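Local coordinates for protein phosphodiesterase MJ0936 (PDB 2AHD) that belongs to the calcineurin-like phosphoesterase superfamily, whose members are typically metal-dependent enzymes built round a core of two facing beta sheets, at residues M6-I20 and S39-A51. Residues are numbered along the deposited sequence; the frame is centred on the assembly and turned at random.
Sequences MSDTHDHLPNIRKAI and SLFVIKEFENLNA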
ATOM      1  N   MET A   6      -3.027  -1.038  -0.646  1.00 60.47           N
ATOM      2  CA  MET A   6      -3.956  -0.029  -0.163  1.00 55.54           C
ATOM      3  C   MET A   6      -3.164   1.265   0.041  1.00 54.38           C
ATOM      4  O   MET A   6      -1.949   1.277  -0.137  1.00 53.33           O
ATOM      5  CB  MET A   6      -4.675  -0.509   1.119  1.00 50.94           C
ATOM      6  CG  MET A   6      -3.832  -0.655   2.362  1.00 46.90           C
ATOM      7  SD  MET A   6      -4.693  -1.595   3.610  1.00 41.34           S
ATOM      8  CE  MET A   6      -6.054  -0.672   3.921  1.00 38.72           C
ATOM      9  N   SER A   7      -3.849   2.359   0.371  1.00 54.31           N
ATOM     10  CA  SER A   7      -3.190   3.655   0.565  1.00 52.83           C
ATOM     11  C   SER A   7      -4.178   4.728   1.012  1.00 53.15           C
ATOM     12  O   SER A   7      -5.379   4.599   0.802  1.00 52.68           O
ATOM     13  CB  SER A   7      -2.509   4.086  -0.744  1.00 50.84           C
ATOM     14  OG  SER A   7      -1.834   5.320  -0.611  1.00 47.06           O
ATOM     15  N   ASP A   8      -3.664   5.786   1.630  1.00 54.57           N
ATOM     16  CA  ASP A   8      -4.498   6.897   2.089  1.00 55.63           C
ATOM     17  C   ASP A   8      -5.823   6.418   2.671  1.00 55.45           C
ATOM     18  O   ASP A   8      -6.852   6.498   2.008  1.00 56.65           O
ATOM     19  CB  ASP A   8      -4.807   7.855   0.932  1.00 54.89           C
ATOM     20  CG  ASP A   8      -3.622   8.086   0.037  1.00 55.90           C
ATOM     21  OD1 ASP A   8      -2.590   8.539   0.545  1.00 58.11           O
ATOM     22  OD2 ASP A   8      -3.717   7.812  -1.181  1.00 58.40           O
ATOM     23  N   THR A   9      -5.805   5.928   3.900  1.00 54.72           N
ATOM     24  CA  THR A   9      -7.026   5.465   4.534  1.00 55.38           C
ATOM     25  C   THR A   9      -7.662   6.593   5.348  1.00 56.27           C
ATOM     26  O   THR A   9      -8.871   6.602   5.588  1.00 56.44           O
ATOM     27  CB  THR A   9      -6.745   4.287   5.442  1.00 55.26           C
ATOM     28  OG1 THR A   9      -5.621   4.595   6.278  1.00 55.41           O
ATOM     29  CG2 THR A   9      -6.466   3.053   4.617  1.00 54.26           C
ATOM     30  N   HIS A  10      -6.834   7.539   5.780  1.00 56.22           N
ATOM     31  CA  HIS A  10      -7.284   8.699   6.540  1.00 55.05           C
ATOM     32  C   HIS A  10      -8.292   8.450   7.650  1.00 55.33           C
ATOM     33  O   HIS A  10      -9.364   9.047   7.684  1.00 55.44           O
ATOM     34  CB  HIS A  10      -7.822   9.733   5.571  1.00 56.09           C
ATOM     35  CG  HIS A  10      -6.817  10.158   4.548  1.00 57.61           C
ATOM     36  ND1 HIS A  10      -5.801  11.042   4.832  1.00 58.87           N
ATOM     37  CD2 HIS A  10      -6.615   9.748   3.274  1.00 60.10           C
ATOM     38  CE1 HIS A  10      -5.010  11.155   3.777  1.00 60.48           C
ATOM     39  NE2 HIS A  10      -5.481  10.378   2.819  1.00 61.47           N
ATOM     40  N   ASP A  11      -7.930   7.555   8.562  1.00 56.80           N
ATOM     41  CA  ASP A  11      -8.755   7.228   9.718  1.00 56.65           C
ATOM     42  C   ASP A  11     -10.163   6.677   9.474  1.00 57.03           C
ATOM     43  O   ASP A  11     -10.922   6.459  10.433  1.00 56.56           O
ATOM     44  CB  ASP A  11      -8.845   8.460  10.607  1.00 55.70           C
ATOM     45  CG  ASP A  11      -7.495   8.917  11.086  1.00 55.13           C
ATOM     46  OD1 ASP A  11      -6.528   8.144  10.952  1.00 55.85           O
ATOM     47  OD2 ASP A  11      -7.400  10.041  11.610  1.00 55.46           O
ATOM     48  N   HIS A  12     -10.510   6.441   8.210  1.00 55.74           N
ATOM     49  CA  HIS A  12     -11.830   5.923   7.882  1.00 55.78           C
ATOM     50  C   HIS A  12     -11.967   4.489   8.355  1.00 56.89           C
ATOM     51  O   HIS A  12     -11.860   3.553   7.564  1.00 57.57           O
ATOM     52  CB  HIS A  12     -12.044   5.997   6.382  1.00 55.26           C
ATOM     53  CG  HIS A  12     -13.466   5.816   5.968  1.00 54.67           C
ATOM     54  ND1 HIS A  12     -14.038   6.531   4.941  1.00 54.91           N
ATOM     55  CD2 HIS A  12     -14.427   4.989   6.432  1.00 54.79           C
ATOM     56  CE1 HIS A  12     -15.292   6.154   4.790  1.00 54.89           C
ATOM     57  NE2 HIS A  12     -15.553   5.218   5.684  1.00 54.60           N
ATOM     58  N   LEU A  13     -12.228   4.311   9.645  1.00 57.24           N
ATOM     59  CA  LEU A  13     -12.325   2.970  10.206  1.00 58.33           C
ATOM     60  C   LEU A  13     -13.168   1.954   9.435  1.00 58.47           C
ATOM     61  O   LEU A  13     -12.722   0.841   9.192  1.00 58.09           O
ATOM     62  CB  LEU A  13     -12.770   3.055  11.660  1.00 58.04           C
ATOM     63  CG  LEU A  13     -11.643   3.616  12.533  1.00 57.68           C
ATOM     64  CD1 LEU A  13     -12.075   3.676  13.981  1.00 57.34           C
ATOM     65  CD2 LEU A  13     -10.409   2.739  12.385  1.00 56.73           C
ATOM     66  N   PRO A  14     -14.391   2.322   9.040  1.00 58.84           N
ATOM     67  CA  PRO A  14     -15.264   1.419   8.294  1.00 58.44           C
ATOM     68  C   PRO A  14     -14.556   0.821   7.100  1.00 59.42           C
ATOM     69  O   PRO A  14     -14.399  -0.386   6.999  1.00 60.89           O
ATOM     70  CB  PRO A  14     -16.397   2.323   7.869  1.00 57.56           C
ATOM     71  CG  PRO A  14     -16.515   3.237   9.013  1.00 57.20           C
ATOM     72  CD  PRO A  14     -15.081   3.590   9.319  1.00 59.48           C
ATOM     73  N   ASN A  15     -14.127   1.675   6.187  1.00 60.41           N
ATOM     74  CA  ASN A  15     -13.442   1.209   4.991  1.00 61.89           C
ATOM     75  C   ASN A  15     -12.159   0.442   5.301  1.00 63.46           C
ATOM     76  O   ASN A  15     -11.739  -0.426   4.530  1.00 62.72           O
ATOM     77  CB  ASN A  15     -13.167   2.394   4.071  1.00 59.86           C
ATOM     78  CG  ASN A  15     -14.407   2.843   3.341  1.00 58.88           C
ATOM     79  OD1 ASN A  15     -15.517   2.509   3.741  1.00 58.52           O
ATOM     80  ND2 ASN A  15     -14.231   3.605   2.265  1.00 58.35           N
ATOM     81  N   ILE A  16     -11.538   0.759   6.431  1.00 65.23           N
ATOM     82  CA  ILE A  16     -10.311   0.071   6.827  1.00 67.10           C
ATOM     83  C   ILE A  16     -10.646  -1.382   7.155  1.00 67.89           C
ATOM     84  O   ILE A  16      -9.963  -2.306   6.718  1.00 68.36           O
ATOM     85  CB  ILE A  16      -9.665   0.753   8.062  1.00 66.83           C
ATOM     86  CG1 ILE A  16      -9.064   2.106   7.656  1.00 66.22           C
ATOM     87  CG2 ILE A  16      -8.607  -0.161   8.665  1.00 67.31           C
ATOM     88  CD1 ILE A  16      -8.554   2.950   8.810  1.00 64.64           C
ATOM     89  N   ARG A  17     -11.716  -1.569   7.922  1.00 68.75           N
ATOM     90  CA  ARG A  17     -12.171  -2.889   8.316  1.00 69.26           C
ATOM     91  C   ARG A  17     -12.646  -3.654   7.089  1.00 69.92           C
ATOM     92  O   ARG A  17     -12.312  -4.829   6.920  1.00 70.40           O
ATOM     93  CB  ARG A  17     -13.317  -2.767   9.303  1.00 70.98           C
ATOM     94  CG  ARG A  17     -13.034  -1.881  10.496  1.00 72.92           C
ATOM     95  CD  ARG A  17     -14.353  -1.443  11.109  1.00 76.46           C
ATOM     96  NE  ARG A  17     -14.185  -0.460  12.169  1.00 78.35           N
ATOM     97  CZ  ARG A  17     -13.628  -0.726  13.342  1.00 79.51           C
ATOM     98  NH1 ARG A  17     -13.188  -1.949  13.598  1.00 82.10           N
ATOM     99  NH2 ARG A  17     -13.517   0.225  14.258  1.00 79.17           N
ATOM    100  N   LYS A  18     -13.430  -2.992   6.239  1.00 69.59           N
ATOM    101  CA  LYS A  18     -13.925  -3.622   5.018  1.00 69.83           C
ATOM    102  C   LYS A  18     -12.753  -4.206   4.255  1.00 70.26           C
ATOM    103  O   LYS A  18     -12.767  -5.368   3.850  1.00 70.77           O
ATOM    104  CB  LYS A  18     -14.619  -2.604   4.115  1.00 70.08           C
ATOM    105  CG  LYS A  18     -16.017  -2.187   4.545  1.00 71.01           C
ATOM    106  CD  LYS A  18     -16.704  -1.421   3.416  1.00 72.16           C
ATOM    107  CE  LYS A  18     -18.165  -1.137   3.710  1.00 71.73           C
ATOM    108  NZ  LYS A  18     -18.311  -0.302   4.922  1.00 72.18           N
ATOM    109  N   ALA A  19     -11.736  -3.374   4.067  1.00 71.09           N
ATOM    110  CA  ALA A  19     -10.532  -3.754   3.351  1.00 70.58           C
ATOM    111  C   ALA A  19      -9.802  -4.891   4.031  1.00 70.27           C
ATOM    112  O   ALA A  19      -9.384  -5.832   3.365  1.00 69.31           O
ATOM    113  CB  ALA A  19      -9.611  -2.552   3.214  1.00 70.48           C
ATOM    114  N   ILE A  20      -9.644  -4.807   5.350  1.00 70.95           N
ATOM    115  CA  ILE A  20      -8.948  -5.866   6.063  1.00 73.46           C
ATOM    116  C   ILE A  20      -9.610  -7.224   5.794  1.00 74.91           C
ATOM    117  O   ILE A  20      -8.917  -8.200   5.493  1.00 74.78           O
ATOM    118  CB  ILE A  20      -8.889  -5.607   7.584  1.00 72.34           C
ATOM    119  CG1 ILE A  20      -8.082  -4.339   7.862  1.00 71.74           C
ATOM    120  CG2 ILE A  20      -8.204  -6.769   8.278  1.00 71.24           C
ATOM    121  CD1 ILE A  20      -7.866  -4.044   9.333  1.00 70.79           C
ATOM    122  N   SER A  39      -3.734   8.437  11.806  1.00 62.04           N
ATOM    123  CA  SER A  39      -3.786   8.388  13.259  1.00 61.43           C
ATOM    124  C   SER A  39      -3.363   7.053  13.841  1.00 62.66           C
ATOM    125  O   SER A  39      -3.599   6.007  13.243  1.00 63.76           O
ATOM    126  CB  SER A  39      -5.189   8.734  13.742  1.00 59.87           C
ATOM    127  OG  SER A  39      -5.488  10.092  13.512  1.00 58.71           O
ATOM    128  N   LEU A  40      -2.754   7.098  15.023  1.00 63.68           N
ATOM    129  CA  LEU A  40      -2.281   5.901  15.714  1.00 64.04           C
ATOM    130  C   LEU A  40      -3.333   4.836  15.915  1.00 63.85           C
ATOM    131  O   LEU A  40      -3.071   3.660  15.665  1.00 63.69           O
ATOM    132  CB  LEU A  40      -1.691   6.267  17.079  1.00 64.52           C
ATOM    133  CG  LEU A  40      -0.162   6.283  17.172  1.00 64.34           C
ATOM    134  CD1 LEU A  40       0.300   6.868  18.495  1.00 62.45           C
ATOM    135  CD2 LEU A  40       0.338   4.864  16.991  1.00 64.16           C
ATOM    136  N   PHE A  41      -4.520   5.233  16.362  1.00 63.66           N
ATOM    137  CA  PHE A  41      -5.570   4.255  16.611  1.00 63.76           C
ATOM    138  C   PHE A  41      -5.856   3.377  15.411  1.00 65.11           C
ATOM    139  O   PHE A  41      -6.473   2.324  15.538  1.00 65.13           O
ATOM    140  CB  PHE A  41      -6.861   4.933  17.120  1.00 62.79           C
ATOM    141  CG  PHE A  41      -7.488   5.910  16.161  1.00 61.99           C
ATOM    142  CD1 PHE A  41      -8.232   5.468  15.079  1.00 61.64           C
ATOM    143  CD2 PHE A  41      -7.354   7.282  16.360  1.00 62.89           C
ATOM    144  CE1 PHE A  41      -8.836   6.373  14.210  1.00 61.96           C
ATOM    145  CE2 PHE A  41      -7.953   8.195  15.495  1.00 63.07           C
ATOM    146  CZ  PHE A  41      -8.695   7.741  14.419  1.00 61.38           C
ATOM    147  N   VAL A  42      -5.383   3.795  14.246  1.00 66.71           N
ATOM    148  CA  VAL A  42      -5.606   3.013  13.044  1.00 69.00           C
ATOM    149  C   VAL A  42      -4.835   1.695  13.078  1.00 70.54           C
ATOM    150  O   VAL A  42      -5.326   0.670  12.609  1.00 70.42           O
ATOM    151  CB  VAL A  42      -5.189   3.792  11.785  1.00 68.54           C
ATOM    152  CG1 VAL A  42      -5.318   2.893  10.558  1.00 68.80           C
ATOM    153  CG2 VAL A  42      -6.057   5.034  11.633  1.00 68.81           C
ATOM    154  N   ILE A  43      -3.633   1.722  13.644  1.00 71.45           N
ATOM    155  CA  ILE A  43      -2.804   0.530  13.714  1.00 72.82           C
ATOM    156  C   ILE A  43      -3.467  -0.619  14.480  1.00 75.45           C
ATOM    157  O   ILE A  43      -3.305  -1.784  14.115  1.00 75.43           O
ATOM    158  CB  ILE A  43      -1.434   0.844  14.362  1.00 71.21           C
ATOM    159  CG1 ILE A  43      -0.727   1.962  13.598  1.00 70.95           C
ATOM    160  CG2 ILE A  43      -0.563  -0.388  14.367  1.00 70.08           C
ATOM    161  CD1 ILE A  43      -0.490   1.674  12.137  1.00 72.11           C
ATOM    162  N   LYS A  44      -4.220  -0.304  15.531  1.00 77.59           N
ATOM    163  CA  LYS A  44      -4.862  -1.353  16.317  1.00 79.34           C
ATOM    164  C   LYS A  44      -5.893  -2.137  15.519  1.00 79.38           C
ATOM    165  O   LYS A  44      -6.331  -3.207  15.926  1.00 79.71           O
ATOM    166  CB  LYS A  44      -5.509  -0.774  17.580  1.00 81.00           C
ATOM    167  CG  LYS A  44      -4.525  -0.098  18.572  1.00 83.84           C
ATOM    168  CD  LYS A  44      -3.351  -1.007  19.052  1.00 83.78           C
ATOM    169  CE  LYS A  44      -2.106  -0.891  18.152  1.00 83.01           C
ATOM    170  NZ  LYS A  44      -0.893  -1.567  18.689  1.00 81.08           N
ATOM    171  N   GLU A  45      -6.283  -1.603  14.373  1.00 80.45           N
ATOM    172  CA  GLU A  45      -7.256  -2.281  13.529  1.00 81.67           C
ATOM    173  C   GLU A  45      -6.554  -3.384  12.761  1.00 81.91           C
ATOM    174  O   GLU A  45      -7.132  -4.426  12.475  1.00 81.72           O
ATOM    175  CB  GLU A  45      -7.865  -1.301  12.533  1.00 82.02           C
ATOM    176  CG  GLU A  45      -8.821  -0.306  13.129  1.00 84.35           C
ATOM    177  CD  GLU A  45     -10.106  -0.955  13.577  1.00 85.66           C
ATOM    178  OE1 GLU A  45     -10.691  -1.720  12.780  1.00 86.34           O
ATOM    179  OE2 GLU A  45     -10.535  -0.695  14.720  1.00 86.66           O
ATOM    180  N   PHE A  46      -5.295  -3.143  12.430  1.00 82.26           N
ATOM    181  CA  PHE A  46      -4.530  -4.104  11.668  1.00 83.29           C
ATOM    182  C   PHE A  46      -4.139  -5.339  12.449  1.00 84.85           C
ATOM    183  O   PHE A  46      -3.784  -6.363  11.853  1.00 85.70           O
ATOM    184  CB  PHE A  46      -3.304  -3.426  11.056  1.00 82.79           C
ATOM    185  CG  PHE A  46      -3.650  -2.500   9.937  1.00 82.75           C
ATOM    186  CD1 PHE A  46      -4.209  -2.995   8.765  1.00 82.15           C
ATOM    187  CD2 PHE A  46      -3.490  -1.130  10.076  1.00 83.42           C
ATOM    188  CE1 PHE A  46      -4.609  -2.144   7.750  1.00 81.63           C
ATOM    189  CE2 PHE A  46      -3.891  -0.265   9.059  1.00 83.96           C
ATOM    190  CZ  PHE A  46      -4.453  -0.778   7.894  1.00 83.00           C
ATOM    191  N   GLU A  47      -4.194  -5.265  13.777  1.00 84.99           N
ATOM    192  CA  GLU A  47      -3.865  -6.439  14.564  1.00 84.37           C
ATOM    193  C   GLU A  47      -5.102  -7.302  14.426  1.00 83.77           C
ATOM    194  O   GLU A  47      -5.703  -7.728  15.403  1.00 84.49           O
ATOM    195  CB  GLU A  47      -3.585  -6.076  16.028  1.00 84.79           C
ATOM    196  CG  GLU A  47      -4.772  -5.599  16.853  1.00 86.61           C
ATOM    197  CD  GLU A  47      -4.354  -5.064  18.228  1.00 87.23           C
ATOM    198  OE1 GLU A  47      -5.248  -4.792  19.062  1.00 87.01           O
ATOM    199  OE2 GLU A  47      -3.134  -4.902  18.471  1.00 86.95           O
ATOM    200  N   ASN A  48      -5.478  -7.543  13.177  1.00 83.14           N
ATOM    201  CA  ASN A  48      -6.648  -8.326  12.868  1.00 82.91           C
ATOM    202  C   ASN A  48      -6.627  -8.680  11.396  1.00 82.51           C
ATOM    203  O   ASN A  48      -7.630  -9.094  10.826  1.00 81.89           O
ATOM    204  CB  ASN A  48      -7.881  -7.511  13.185  1.00 84.52           C
ATOM    205  CG  ASN A  48      -9.029  -8.365  13.611  1.00 87.29           C
ATOM    206  OD1 ASN A  48      -9.447  -9.263  12.877  1.00 89.30           O
ATOM    207  ND2 ASN A  48      -9.553  -8.105  14.811  1.00 87.34           N
ATOM    208  N   LEU A  49      -5.462  -8.497  10.790  1.00 83.13           N
ATOM    209  CA  LEU A  49      -5.230  -8.791   9.380  1.00 83.65           C
ATOM    210  C   LEU A  49      -4.265  -9.974   9.313  1.00 84.19           C
ATOM    211  O   LEU A  49      -3.206  -9.943   9.944  1.00 84.72           O
ATOM    212  CB  LEU A  49      -4.597  -7.571   8.700  1.00 82.29           C
ATOM    213  CG  LEU A  49      -4.052  -7.720   7.279  1.00 80.81           C
ATOM    214  CD1 LEU A  49      -5.201  -7.787   6.293  1.00 81.66           C
ATOM    215  CD2 LEU A  49      -3.146  -6.550   6.961  1.00 80.27           C
ATOM    216  N   ASN A  50      -4.611 -11.009   8.553  1.00 84.23           N
ATOM    217  CA  ASN A  50      -3.727 -12.165   8.456  1.00 84.66           C
ATOM    218  C   ASN A  50      -2.346 -11.842   7.881  1.00 83.62           C
ATOM    219  O   ASN A  50      -1.329 -12.055   8.542  1.00 83.84           O
ATOM    220  CB  ASN A  50      -4.375 -13.280   7.633  1.00 85.69           C
ATOM    221  CG  ASN A  50      -5.562 -13.908   8.339  1.00 87.22           C
ATOM    222  OD1 ASN A  50      -5.622 -13.948   9.574  1.00 86.98           O
ATOM    223  ND2 ASN A  50      -6.510 -14.415   7.561  1.00 88.61           N
ATOM    224  N   ALA A  51      -2.313 -11.328   6.656  1.00 82.69           N
ATOM    225  CA  ALA A  51      -1.054 -10.996   5.996  1.00 82.00           C
ATOM    226  C   ALA A  51      -0.180 -10.031   6.799  1.00 82.15           C
ATOM    227  O   ALA A  51      -0.641  -9.402   7.749  1.00 82.33           O
ATOM    228  CB  ALA A  51      -1.343 -10.419   4.636  1.00 81.71           C
TER
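Glu45 projects from the short, weakly bonded helix 43-46 as a knob into the hole formed on helix 13-24 by Leu13, Ile16, Arg17 and Ile20. Its CB lies 4.1 Å from CG2 of Ile16, and its CG passes CD2 of Leu13 at 3.5 Å. There the chain bends, chi2 being -70°, which brings OE1 over one face of the Arg17 guanidinium. OE1 forms a salt bridge with NH1 of Arg17 at 2.6 Å, while OE2 lies near NH1 and NH2 of Arg17, at 3.1 and 3.2 Å. The carboxylate and guanidinium planes stand 82° apart, so the charges meet without the flat, paired alignment of a two-pronged bridge. Arg17, extended from CG to NE, runs past OE1 with its methylene carbons.

On the side toward the sheet the contact is apolar. CD1 of Ile20 approaches the Phe46 ring obliquely, 3.8 Å from CD1 of the ring, while its CG2 branch rests against Leu49. CG2 of Ile16 also nears the Phe46 ring, and Met6, at the end of strand 3-6, adds an oblique Met-aromatic contact. CD1 of Ile16 packs on CG1 of Val42.

At the loop end, the Asp11 carboxylate receives two hydrogen bonds from Ser39: the backbone N donates to the syn lone pair of OD1 at 2.9 Å, and OG donates to OD2 at 2.7 Å, 29° out of the carboxylate plane. Paired donors of this kind should fix the rotation of the carboxylate, whose CG also lies against CZ of Phe41.

Helix 13-24 connects parallel strands 3-6 and 30-33, and helix 43-46 connects 30-33 with 52-56, so two successive beta-alpha-beta crossovers pack side by side. A largely buried hydrocarbon layer thus joins them, and solvent would probably weaken the exposed Arg17-Glu45 attraction.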